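Local coordinates for molybdopterin-guanine dinucleotide biosynthesis adapter protein (Escherichia coli, PDB 1P9N) that binds GTP, hydrolyses it weakly, and may act as an adapter for efficient synthesis and use of the molybdopterin guanine dinucleotide cofactor, at residues V114-G119 against A137-L142. Residues are numbered along the deposited sequence; the frame is centred on the assembly and turned at random.
Sequences VLFRDG and ASDVPL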
ATOM      1  N   VAL A 114      19.559  18.254   6.727  1.00 11.12           N
ATOM      2  CA  VAL A 114      18.752  19.456   6.566  1.00 12.04           C
ATOM      3  C   VAL A 114      19.021  20.108   5.214  1.00 15.27           C
ATOM      4  O   VAL A 114      20.096  19.940   4.650  1.00 16.10           O
ATOM      5  CB  VAL A 114      19.095  20.467   7.675  1.00 10.44           C
ATOM      6  CG1 VAL A 114      18.361  21.769   7.460  1.00  9.08           C
ATOM      7  CG2 VAL A 114      18.740  19.891   9.007  1.00  7.80           C
ATOM      8  N   LEU A 115      18.045  20.834   4.682  1.00 15.02           N
ATOM      9  CA  LEU A 115      18.226  21.524   3.411  1.00 17.21           C
ATOM     10  C   LEU A 115      18.135  23.023   3.614  1.00 18.58           C
ATOM     11  O   LEU A 115      17.510  23.488   4.560  1.00 21.67           O
ATOM     12  CB  LEU A 115      17.170  21.106   2.402  1.00 15.30           C
ATOM     13  CG  LEU A 115      17.283  19.638   2.057  1.00 14.97           C
ATOM     14  CD1 LEU A 115      16.485  19.361   0.812  1.00  7.58           C
ATOM     15  CD2 LEU A 115      18.742  19.285   1.852  1.00  7.69           C
ATOM     16  N   PHE A 116      18.775  23.784   2.739  1.00 19.36           N
ATOM     17  CA  PHE A 116      18.724  25.225   2.845  1.00 19.33           C
ATOM     18  C   PHE A 116      19.108  25.879   1.525  1.00 21.59           C
ATOM     19  O   PHE A 116      19.914  25.343   0.763  1.00 22.97           O
ATOM     20  CB  PHE A 116      19.640  25.722   3.974  1.00 18.79           C
ATOM     21  CG  PHE A 116      19.661  27.215   4.105  1.00 17.85           C
ATOM     22  CD1 PHE A 116      20.488  27.985   3.293  1.00 10.15           C
ATOM     23  CD2 PHE A 116      18.771  27.859   4.949  1.00 24.80           C
ATOM     24  CE1 PHE A 116      20.422  29.384   3.310  1.00 11.21           C
ATOM     25  CE2 PHE A 116      18.694  29.253   4.977  1.00 16.72           C
ATOM     26  CZ  PHE A 116      19.526  30.019   4.147  1.00 14.45           C
ATOM     27  N   ARG A 117      18.494  27.029   1.257  1.00 22.57           N
ATOM     28  CA  ARG A 117      18.748  27.799   0.053  1.00 23.32           C
ATOM     29  C   ARG A 117      18.482  29.257   0.345  1.00 29.01           C
ATOM     30  O   ARG A 117      17.344  29.662   0.582  1.00 30.25           O
ATOM     31  CB  ARG A 117      17.857  27.339  -1.091  1.00 19.90           C
ATOM     32  CG  ARG A 117      18.092  25.903  -1.503  1.00 24.05           C
ATOM     33  CD  ARG A 117      17.088  25.472  -2.549  1.00 24.37           C
ATOM     34  NE  ARG A 117      17.695  25.255  -3.860  1.00 22.39           N
ATOM     35  CZ  ARG A 117      18.194  24.096  -4.277  1.00 29.62           C
ATOM     36  NH1 ARG A 117      18.165  23.033  -3.483  1.00 33.70           N
ATOM     37  NH2 ARG A 117      18.707  23.996  -5.500  1.00 22.58           N
ATOM     38  N   ASP A 118      19.556  30.037   0.343  1.00 34.64           N
ATOM     39  CA  ASP A 118      19.486  31.464   0.592  1.00 36.76           C
ATOM     40  C   ASP A 118      18.372  32.023  -0.294  1.00 35.82           C
ATOM     41  O   ASP A 118      18.202  31.593  -1.429  1.00 32.18           O
ATOM     42  CB  ASP A 118      20.835  32.095   0.232  1.00 38.98           C
ATOM     43  CG  ASP A 118      21.089  33.401   0.957  1.00 44.90           C
ATOM     44  OD1 ASP A 118      21.194  33.389   2.204  1.00 48.62           O
ATOM     45  OD2 ASP A 118      21.189  34.443   0.277  1.00 46.19           O
ATOM     46  N   GLY A 119      17.594  32.956   0.242  1.00 38.11           N
ATOM     47  CA  GLY A 119      16.518  33.557  -0.532  1.00 42.65           C
ATOM     48  C   GLY A 119      15.145  32.896  -0.483  1.00 44.68           C
ATOM     49  O   GLY A 119      14.181  33.440  -1.034  1.00 42.35           O
ATOM     50  N   ALA A 137      22.710  20.664   3.970  1.00  8.80           N
ATOM     51  CA  ALA A 137      23.047  20.767   2.560  1.00  9.25           C
ATOM     52  C   ALA A 137      22.541  22.102   2.065  1.00  9.33           C
ATOM     53  O   ALA A 137      21.354  22.281   1.802  1.00  8.01           O
ATOM     54  CB  ALA A 137      22.412  19.661   1.781  1.00  8.13           C
ATOM     55  N   SER A 138      23.463  23.043   1.946  1.00  7.58           N
ATOM     56  CA  SER A 138      23.129  24.377   1.501  1.00  8.02           C
ATOM     57  C   SER A 138      23.562  24.592   0.065  1.00  9.97           C
ATOM     58  O   SER A 138      24.201  23.727  -0.537  1.00  7.58           O
ATOM     59  CB  SER A 138      23.816  25.404   2.395  1.00  8.10           C
ATOM     60  OG  SER A 138      23.410  26.705   2.033  1.00  7.58           O
ATOM     61  N   ASP A 139      23.193  25.750  -0.474  1.00  7.89           N
ATOM     62  CA  ASP A 139      23.555  26.136  -1.827  1.00  8.28           C
ATOM     63  C   ASP A 139      24.547  27.268  -1.658  1.00  9.77           C
ATOM     64  O   ASP A 139      24.862  27.977  -2.610  1.00 14.66           O
ATOM     65  CB  ASP A 139      22.339  26.673  -2.571  1.00  7.58           C
ATOM     66  CG  ASP A 139      21.798  27.953  -1.960  1.00 13.27           C
ATOM     67  OD1 ASP A 139      21.068  28.682  -2.661  1.00 18.54           O
ATOM     68  OD2 ASP A 139      22.087  28.233  -0.778  1.00 18.95           O
ATOM     69  N   VAL A 140      25.035  27.416  -0.433  1.00 10.57           N
ATOM     70  CA  VAL A 140      25.928  28.503  -0.076  1.00  9.02           C
ATOM     71  C   VAL A 140      26.695  28.196   1.203  1.00  8.79           C
ATOM     72  O   VAL A 140      26.184  27.537   2.097  1.00  8.50           O
ATOM     73  CB  VAL A 140      25.100  29.762   0.129  1.00  7.58           C
ATOM     74  CG1 VAL A 140      25.748  30.665   1.120  1.00  9.96           C
ATOM     75  CG2 VAL A 140      24.907  30.454  -1.180  1.00  7.58           C
ATOM     76  N   PRO A 141      27.933  28.684   1.318  1.00 10.15           N
ATOM     77  CA  PRO A 141      28.667  28.384   2.551  1.00  7.58           C
ATOM     78  C   PRO A 141      27.939  28.942   3.756  1.00  9.80           C
ATOM     79  O   PRO A 141      27.277  29.965   3.651  1.00 12.23           O
ATOM     80  CB  PRO A 141      30.013  29.058   2.318  1.00  8.59           C
ATOM     81  CG  PRO A 141      30.164  28.947   0.815  1.00  9.39           C
ATOM     82  CD  PRO A 141      28.804  29.351   0.335  1.00 11.62           C
ATOM     83  N   LEU A 142      28.052  28.260   4.890  1.00 10.62           N
ATOM     84  CA  LEU A 142      27.402  28.692   6.132  1.00 11.58           C
ATOM     85  C   LEU A 142      28.361  28.418   7.270  1.00 16.73           C
ATOM     86  O   LEU A 142      28.954  27.355   7.335  1.00 15.45           O
ATOM     87  CB  LEU A 142      26.125  27.891   6.391  1.00 12.29           C
ATOM     88  CG  LEU A 142      24.950  27.890   5.414  1.00 10.84           C
ATOM     89  CD1 LEU A 142      23.931  26.842   5.868  1.00  8.75           C
ATOM     90  CD2 LEU A 142      24.324  29.277   5.357  1.00  7.62           C
TER
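Ala137 is gripped through its backbone by the two residues flanking Leu115, a compact example of how neighbouring parallel strands are joined. Its N donates to Val114 O at 2.8 Å, and its O accepts from Phe116 N at 3.1 Å. Between these bonds Leu115 CD2 packs against Ala137 CB at 3.7 Å, both side chains lying on the same face of the sheet. Beyond this bridge the backbones stay close for two more residues, Ser138 CA turning its C-H to Phe116 O, before parting at Asp118 and Val140; side chains add contacts here. With CG anti to the backbone N (chi1 178°), the Phe116 ring meets Ser138 OG at its edge, CD1 to OG 3.4 Å, while its CE1 lies more loosely by Leu142 CD2. The Ser138 hydroxyl in turn donates within its own segment to a lone pair of Val140 O, in the carbonyl plane, linking the strand's last residue to the loop after it. Asp139 reaches back across: its OD2 takes a weak but nearly straight bond (160°) from Asp118 N at 3.3 Å, and the carboxylate lies alongside the backbone and CB of Arg117. Were Asp139 shortened to an alanine, Asp118 N would probably lose this acceptor, and the two diverging loops a link between them. Farther out, Arg117 NH1 makes a weak hydrogen bond to the carbonyl O of Thr13, which probably helps bind GTP. The contact thus joins the C-terminal ends of strands 111-115 and 133-138, neighbours in the parallel sheet of a P-loop NTPase fold.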